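Local coordinates for fiber protein 2 (PDB 2VTW) that probably attaches the virion to a host-cell receptor, as the trimeric C-terminal head of the short fibre that projects from the capsid vertices, at residues 14-22 against 28-36; 43-54 against 185-196. One frame throughout, in Å; residues are numbered along the deposited sequence.

Contact 1. Residues 14-22 against 28-36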
# COMPACT_ATOMS: atom_id res chain seq x y z
N LEU A 14 14.48 16.04 8.70
CA LEU A 14 13.86 16.90 7.70
C LEU A 14 14.26 18.36 7.93
O LEU A 14 13.43 19.27 7.96
CB LEU A 14 12.33 16.73 7.68
CG LEU A 14 11.84 15.31 7.37
CD1 LEU A 14 10.33 15.21 7.59
CD2 LEU A 14 12.21 14.89 5.95
N SER A 15 15.58 18.53 8.01
CA SER A 15 16.23 19.75 8.46
C SER A 15 17.00 20.49 7.35
O SER A 15 17.11 21.72 7.41
CB SER A 15 17.17 19.42 9.64
OG SER A 15 17.83 18.15 9.49
N SER A 16 17.52 19.76 6.35
CA SER A 16 18.36 20.32 5.26
C SER A 16 17.67 20.35 3.91
O SER A 16 17.52 19.31 3.26
CB SER A 16 19.64 19.51 5.11
OG SER A 16 20.36 19.47 6.32
N PRO A 17 17.25 21.53 3.45
CA PRO A 17 16.52 21.62 2.18
C PRO A 17 17.39 21.50 0.91
O PRO A 17 17.39 22.40 0.05
CB PRO A 17 15.83 22.97 2.28
CG PRO A 17 16.71 23.78 3.19
CD PRO A 17 17.38 22.84 4.11
N THR A 18 18.07 20.36 0.77
CA THR A 18 18.94 20.08 -0.40
C THR A 18 18.19 19.49 -1.61
O THR A 18 18.78 19.34 -2.67
CB THR A 18 20.06 19.13 -0.01
OG1 THR A 18 19.49 17.91 0.50
CG2 THR A 18 20.94 19.77 1.07
N GLY A 19 16.90 19.17 -1.47
CA GLY A 19 16.12 18.61 -2.56
C GLY A 19 15.64 19.69 -3.51
O GLY A 19 15.28 20.78 -3.07
N ASN A 20 15.67 19.38 -4.81
CA ASN A 20 15.20 20.30 -5.85
C ASN A 20 13.87 19.80 -6.39
O ASN A 20 13.83 18.89 -7.23
CB ASN A 20 16.20 20.37 -7.03
CG ASN A 20 17.54 20.94 -6.63
OD1 ASN A 20 17.63 21.82 -5.78
ND2 ASN A 20 18.60 20.45 -7.27
N PHE A 21 12.78 20.39 -5.91
CA PHE A 21 11.45 19.97 -6.29
C PHE A 21 10.86 21.03 -7.20
O PHE A 21 11.32 22.17 -7.21
CB PHE A 21 10.60 19.74 -5.02
CG PHE A 21 11.28 18.86 -3.97
CD1 PHE A 21 12.14 17.84 -4.34
CD2 PHE A 21 11.02 19.05 -2.62
CE1 PHE A 21 12.77 17.05 -3.39
CE2 PHE A 21 11.63 18.24 -1.66
CZ PHE A 21 12.51 17.24 -2.05
N VAL A 22 9.84 20.68 -7.96
CA VAL A 22 9.27 21.63 -8.89
C VAL A 22 7.75 21.64 -8.82
O VAL A 22 7.12 20.58 -8.78
CB VAL A 22 9.73 21.31 -10.34
CG1 VAL A 22 9.26 22.40 -11.28
CG2 VAL A 22 11.22 21.12 -10.39
N PRO A 28 10.93 25.92 -9.58
CA PRO A 28 11.60 25.07 -8.62
C PRO A 28 11.59 25.65 -7.22
O PRO A 28 11.32 26.84 -7.04
CB PRO A 28 13.06 25.01 -9.12
CG PRO A 28 13.02 25.53 -10.49
CD PRO A 28 11.88 26.50 -10.54
N PHE A 29 11.90 24.80 -6.25
CA PHE A 29 12.00 25.22 -4.88
C PHE A 29 12.75 24.15 -4.14
O PHE A 29 13.03 23.09 -4.70
CB PHE A 29 10.60 25.48 -4.25
CG PHE A 29 9.72 24.24 -4.16
CD1 PHE A 29 9.69 23.48 -2.99
CD2 PHE A 29 8.92 23.85 -5.24
CE1 PHE A 29 8.89 22.34 -2.89
CE2 PHE A 29 8.11 22.71 -5.15
CZ PHE A 29 8.09 21.96 -3.96
N ASN A 30 13.07 24.41 -2.89
CA ASN A 30 13.85 23.49 -2.11
C ASN A 30 13.09 22.91 -0.91
O ASN A 30 12.35 23.61 -0.23
CB ASN A 30 15.13 24.19 -1.68
CG ASN A 30 15.95 24.67 -2.87
OD1 ASN A 30 16.12 25.87 -3.08
ND2 ASN A 30 16.40 23.71 -3.70
N GLY A 31 13.29 21.62 -0.65
CA GLY A 31 12.63 20.94 0.46
C GLY A 31 13.58 19.93 1.03
O GLY A 31 14.54 19.55 0.38
N SER A 32 13.32 19.52 2.28
CA SER A 32 14.06 18.43 2.90
C SER A 32 13.34 17.11 2.61
O SER A 32 12.18 17.10 2.22
CB SER A 32 14.17 18.66 4.41
OG SER A 32 14.53 20.02 4.66
N TYR A 33 14.04 16.00 2.81
CA TYR A 33 13.44 14.70 2.54
C TYR A 33 14.17 13.66 3.36
O TYR A 33 15.31 13.86 3.79
CB TYR A 33 13.49 14.35 1.04
CG TYR A 33 14.90 14.07 0.58
CD1 TYR A 33 15.45 12.81 0.75
CD2 TYR A 33 15.71 15.08 0.06
CE1 TYR A 33 16.76 12.54 0.39
CE2 TYR A 33 17.06 14.82 -0.31
CZ TYR A 33 17.56 13.54 -0.14
OH TYR A 33 18.85 13.21 -0.47
N PHE A 34 13.48 12.55 3.62
CA PHE A 34 14.13 11.38 4.11
C PHE A 34 13.62 10.19 3.31
O PHE A 34 12.41 9.93 3.25
CB PHE A 34 13.88 11.24 5.59
CG PHE A 34 14.81 10.28 6.26
CD1 PHE A 34 16.19 10.37 6.07
CD2 PHE A 34 14.34 9.29 7.09
CE1 PHE A 34 17.05 9.50 6.68
CE2 PHE A 34 15.22 8.41 7.70
CZ PHE A 34 16.58 8.52 7.48
N LEU A 35 14.56 9.48 2.68
CA LEU A 35 14.31 8.40 1.72
C LEU A 35 14.93 7.12 2.26
O LEU A 35 16.12 7.08 2.56
CB LEU A 35 14.97 8.75 0.38
CG LEU A 35 15.01 7.69 -0.72
CD1 LEU A 35 13.56 7.29 -1.09
CD2 LEU A 35 15.79 8.21 -1.96
N GLN A 36 14.12 6.08 2.44
CA GLN A 36 14.60 4.79 2.93
C GLN A 36 14.01 3.75 2.00
O GLN A 36 12.77 3.63 1.92
CB GLN A 36 14.14 4.56 4.37
CG GLN A 36 14.82 5.50 5.40
CD GLN A 36 14.19 5.44 6.76
OE1 GLN A 36 13.15 6.07 6.97
NE2 GLN A 36 14.79 4.70 7.69
O HOH W 1 16.82 16.72 3.73
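F21 turns the edge of its ring toward the face of F29 in an offset edge-to-face pair, the planes 79° apart and the centroids 6.0 Å apart. CE1 of F29 lies at that edge, in plane, while G19 C lies over one face of the F21 ring, toward its rim. Over the F29 ring sits the root of the F21 side chain: CB of F21 lies 3.5 Å from CZ of F29, a CH-pi contact. F29 reaches it because its CG stands between the backbone N and the carbonyl carbon (chi1 64°), which leans the ring toward F21. CE2 of F21 comes within 3.6 Å of CA of G31; S32 O and CB of Y33 lie at the ring edge. The paired glycines G19 and G31 leave F21 room to lie against the backbone. Two donors grip G19 O from opposite faces of its plane, G31 N and the amide ND2 of N30, the latter at 3.2 Å with a nearly straight N-H. Before G19 the regular pairing ends but the chains stay close: P17 centres an inverse gamma turn, S32 OG lies 3.2 Å from S16 C, and a water bridges S16 O to Y33 N. L14 lays CD2 3.5 Å from F34 N. F72 and F179 add further edge-to-face partners to F29. The paired part, 19-22 against 28-31, belongs to the antiparallel beta hairpin of strands 4-23 and 28-40 in the fibre head.

Contact 2. Residues 43-54 against 185-196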
# COMPACT_ATOMS: atom_id res chain seq x y z
N MET A 43 12.07 -6.81 -5.59
CA MET A 43 10.93 -5.93 -5.32
C MET A 43 11.40 -4.74 -4.50
O MET A 43 11.97 -4.91 -3.43
CB MET A 43 9.82 -6.67 -4.53
CG MET A 43 8.45 -5.92 -4.48
SD MET A 43 7.62 -5.92 -6.10
CE MET A 43 7.24 -7.66 -6.27
N LEU A 44 11.13 -3.54 -5.01
CA LEU A 44 11.58 -2.30 -4.42
C LEU A 44 10.48 -1.65 -3.59
O LEU A 44 9.42 -1.31 -4.10
CB LEU A 44 11.99 -1.34 -5.55
CG LEU A 44 12.70 -0.04 -5.14
CD1 LEU A 44 14.11 -0.35 -4.48
CD2 LEU A 44 12.80 0.85 -6.36
N THR A 45 10.77 -1.43 -2.31
CA THR A 45 9.89 -0.67 -1.40
C THR A 45 10.63 0.61 -1.03
O THR A 45 11.76 0.55 -0.55
CB THR A 45 9.57 -1.45 -0.11
OG1 THR A 45 8.85 -2.63 -0.42
CG2 THR A 45 8.74 -0.59 0.84
N THR A 46 9.98 1.74 -1.27
CA THR A 46 10.49 3.07 -1.07
C THR A 46 9.63 3.81 -0.04
O THR A 46 8.43 4.00 -0.25
CB THR A 46 10.45 3.85 -2.41
OG1 THR A 46 11.37 3.25 -3.34
CG2 THR A 46 10.78 5.35 -2.22
N SER A 47 10.24 4.22 1.07
CA SER A 47 9.59 5.10 2.06
C SER A 47 10.19 6.49 1.97
O SER A 47 11.41 6.67 2.06
CB SER A 47 9.76 4.54 3.47
OG SER A 47 9.29 5.48 4.44
N LEU A 48 9.32 7.48 1.78
CA LEU A 48 9.70 8.86 1.54
C LEU A 48 8.96 9.88 2.44
O LEU A 48 7.74 9.97 2.39
CB LEU A 48 9.44 9.22 0.07
CG LEU A 48 9.79 10.64 -0.36
CD1 LEU A 48 11.33 10.81 -0.30
CD2 LEU A 48 9.25 10.99 -1.74
N TYR A 49 9.68 10.65 3.25
CA TYR A 49 9.12 11.85 3.89
C TYR A 49 9.59 13.11 3.14
O TYR A 49 10.74 13.18 2.68
CB TYR A 49 9.57 11.99 5.32
CG TYR A 49 9.15 10.91 6.30
CD1 TYR A 49 7.95 11.01 7.03
CD2 TYR A 49 9.97 9.83 6.54
CE1 TYR A 49 7.60 10.04 7.96
CE2 TYR A 49 9.63 8.88 7.43
CZ TYR A 49 8.45 8.97 8.14
OH TYR A 49 8.16 7.96 9.05
N VAL A 50 8.72 14.11 3.02
CA VAL A 50 9.04 15.41 2.41
C VAL A 50 8.59 16.53 3.36
O VAL A 50 7.48 16.47 3.91
CB VAL A 50 8.36 15.60 1.01
CG1 VAL A 50 8.43 17.06 0.53
CG2 VAL A 50 9.00 14.69 -0.03
N LYS A 51 9.44 17.54 3.57
CA LYS A 51 9.03 18.77 4.30
C LYS A 51 9.45 20.04 3.54
O LYS A 51 10.57 20.12 3.03
CB LYS A 51 9.57 18.75 5.74
CG LYS A 51 9.03 19.87 6.63
CD LYS A 51 9.66 19.79 8.01
CE LYS A 51 9.21 20.93 8.90
NZ LYS A 51 9.64 20.60 10.28
N VAL A 52 8.53 21.00 3.41
CA VAL A 52 8.79 22.28 2.76
C VAL A 52 8.51 23.41 3.76
O VAL A 52 7.42 23.48 4.34
CB VAL A 52 7.92 22.46 1.50
CG1 VAL A 52 8.39 23.66 0.67
CG2 VAL A 52 7.94 21.19 0.64
N ASP A 53 9.52 24.26 4.00
CA ASP A 53 9.48 25.40 4.94
C ASP A 53 9.52 26.64 4.05
O ASP A 53 10.42 26.78 3.22
CB ASP A 53 10.68 25.31 5.89
CG ASP A 53 10.68 26.37 7.02
OD1 ASP A 53 10.25 27.53 6.82
OD2 ASP A 53 11.16 26.03 8.13
N THR A 54 8.52 27.51 4.16
CA THR A 54 8.43 28.69 3.30
C THR A 54 9.63 29.63 3.48
O THR A 54 9.97 30.39 2.56
CB THR A 54 7.10 29.47 3.51
OG1 THR A 54 7.00 29.88 4.87
CG2 THR A 54 5.89 28.61 3.11
N GLY A 185 4.89 29.26 6.81
CA GLY A 185 4.88 28.12 7.71
C GLY A 185 5.49 26.92 7.02
O GLY A 185 6.27 27.06 6.09
N THR A 186 5.12 25.73 7.50
CA THR A 186 5.69 24.46 7.03
C THR A 186 4.59 23.40 6.77
O THR A 186 3.50 23.48 7.33
CB THR A 186 6.75 23.87 8.02
OG1 THR A 186 6.11 23.25 9.14
CG2 THR A 186 7.75 24.95 8.50
N VAL A 187 4.93 22.45 5.89
CA VAL A 187 4.10 21.28 5.58
C VAL A 187 5.05 20.10 5.52
O VAL A 187 6.12 20.19 4.95
CB VAL A 187 3.30 21.44 4.27
CG1 VAL A 187 4.23 21.67 3.09
CG2 VAL A 187 2.38 20.19 4.04
N ALA A 188 4.69 19.02 6.21
CA ALA A 188 5.49 17.82 6.29
C ALA A 188 4.56 16.62 6.05
O ALA A 188 3.43 16.55 6.58
CB ALA A 188 6.18 17.71 7.63
N ILE A 189 5.04 15.69 5.22
CA ILE A 189 4.20 14.61 4.71
C ILE A 189 4.99 13.33 4.73
O ILE A 189 6.19 13.32 4.44
CB ILE A 189 3.73 14.90 3.26
CG1 ILE A 189 2.86 13.75 2.73
CG2 ILE A 189 4.92 15.09 2.36
CD1 ILE A 189 2.08 14.10 1.48
N GLY A 190 4.29 12.26 5.10
CA GLY A 190 4.83 10.90 5.04
C GLY A 190 4.48 10.07 6.25
O GLY A 190 3.78 10.54 7.16
N PRO A 191 4.98 8.83 6.30
CA PRO A 191 5.80 8.22 5.23
C PRO A 191 4.96 7.85 4.01
O PRO A 191 3.87 7.29 4.15
CB PRO A 191 6.38 6.96 5.89
CG PRO A 191 5.45 6.64 7.02
CD PRO A 191 4.77 7.92 7.43
N VAL A 192 5.43 8.25 2.83
CA VAL A 192 4.79 7.89 1.58
C VAL A 192 5.47 6.62 1.11
O VAL A 192 6.68 6.67 0.83
CB VAL A 192 4.94 8.99 0.56
CG1 VAL A 192 4.33 8.56 -0.79
CG2 VAL A 192 4.31 10.30 1.08
N VAL A 193 4.75 5.50 1.05
CA VAL A 193 5.39 4.21 0.76
C VAL A 193 4.93 3.74 -0.60
O VAL A 193 3.72 3.74 -0.91
CB VAL A 193 5.18 3.14 1.86
CG1 VAL A 193 5.87 1.87 1.51
CG2 VAL A 193 5.67 3.63 3.24
N HIS A 194 5.91 3.42 -1.45
CA HIS A 194 5.69 2.95 -2.81
C HIS A 194 6.33 1.61 -2.96
O HIS A 194 7.43 1.41 -2.48
CB HIS A 194 6.34 3.91 -3.80
CG HIS A 194 6.14 3.51 -5.22
ND1 HIS A 194 7.18 3.12 -6.03
CD2 HIS A 194 5.01 3.38 -5.97
CE1 HIS A 194 6.72 2.83 -7.23
NE2 HIS A 194 5.40 2.97 -7.22
N THR A 195 5.65 0.68 -3.64
CA THR A 195 6.23 -0.61 -3.99
C THR A 195 6.18 -0.80 -5.52
O THR A 195 5.20 -0.47 -6.20
CB THR A 195 5.56 -1.80 -3.25
OG1 THR A 195 5.69 -1.62 -1.84
CG2 THR A 195 6.22 -3.13 -3.60
N CYS A 196 7.28 -1.32 -6.05
CA CYS A 196 7.36 -1.64 -7.48
C CYS A 196 8.44 -2.69 -7.69
O CYS A 196 9.28 -2.91 -6.81
CB CYS A 196 7.58 -0.40 -8.34
SG CYS A 196 9.21 0.40 -8.21
O HOH W 2 9.60 1.88 -4.92
O HOH W 3 6.21 -3.45 0.09
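Y49 and P191 lie side by side at a beta bulge, where the antiparallel pairing of strands 43-53 and 185-197 slips by one residue between L48 and V50. CB of P191 sits over one face of the Y49 ring, 3.7 Å from CZ, and CE1 of Y49 comes 3.3 Å from P191 N. The tyrosine CG is anti to its carbonyl carbon (chi1 -63°), which swings the ring alongside the proline. The bulge coincides with a cis peptide before P191 and with backbone angles at G190 that call for glycine; V192 N still reaches L48 O, but from above the carbonyl plane. On either side regular pairing resumes. K51 runs extended over A188, CG to CB 3.7 Å, while on the other face CG2 of I189 packs 3.7 Å from CB of V50. Farther out, V187, I189 and V192 rest on strand 129-140. Q37 holds T46 OG1, which shares a water with H194 ND1. At one end T54 OG1 takes the N-H of G185 at 2.9 Å, and N184 also bonds that hydroxyl. Near the other end, a water joins T45 OG1, at 2.8 Å, to T195 OG1, at 2.7 Å.

In the fold
Contacts 1 and 2 are two joints of one sheet, separated by the pairing of 28-40 with 43-53, their centres about 10 Å apart. Strand 28-40 supplies one side of contact 1, and its other edge pairs with strand 43-53, which belongs to contact 2, so the order across the sheet runs 4-23, 28-40, 43-53, 185-197. Probable hydrogen bonds tie the middle pair: F34 O to Y49 N at 2.8 Å and Q36 O to S47 N at 2.7 Å. CD1 of L35 also packs 3.6 Å from CG2 of T46. Contact 1 is local in sequence, whereas contact 2 spans 130 intervening residues. Both touch the second subunit, whose P109 meets L14 and Y49; contact 2 also reaches the third.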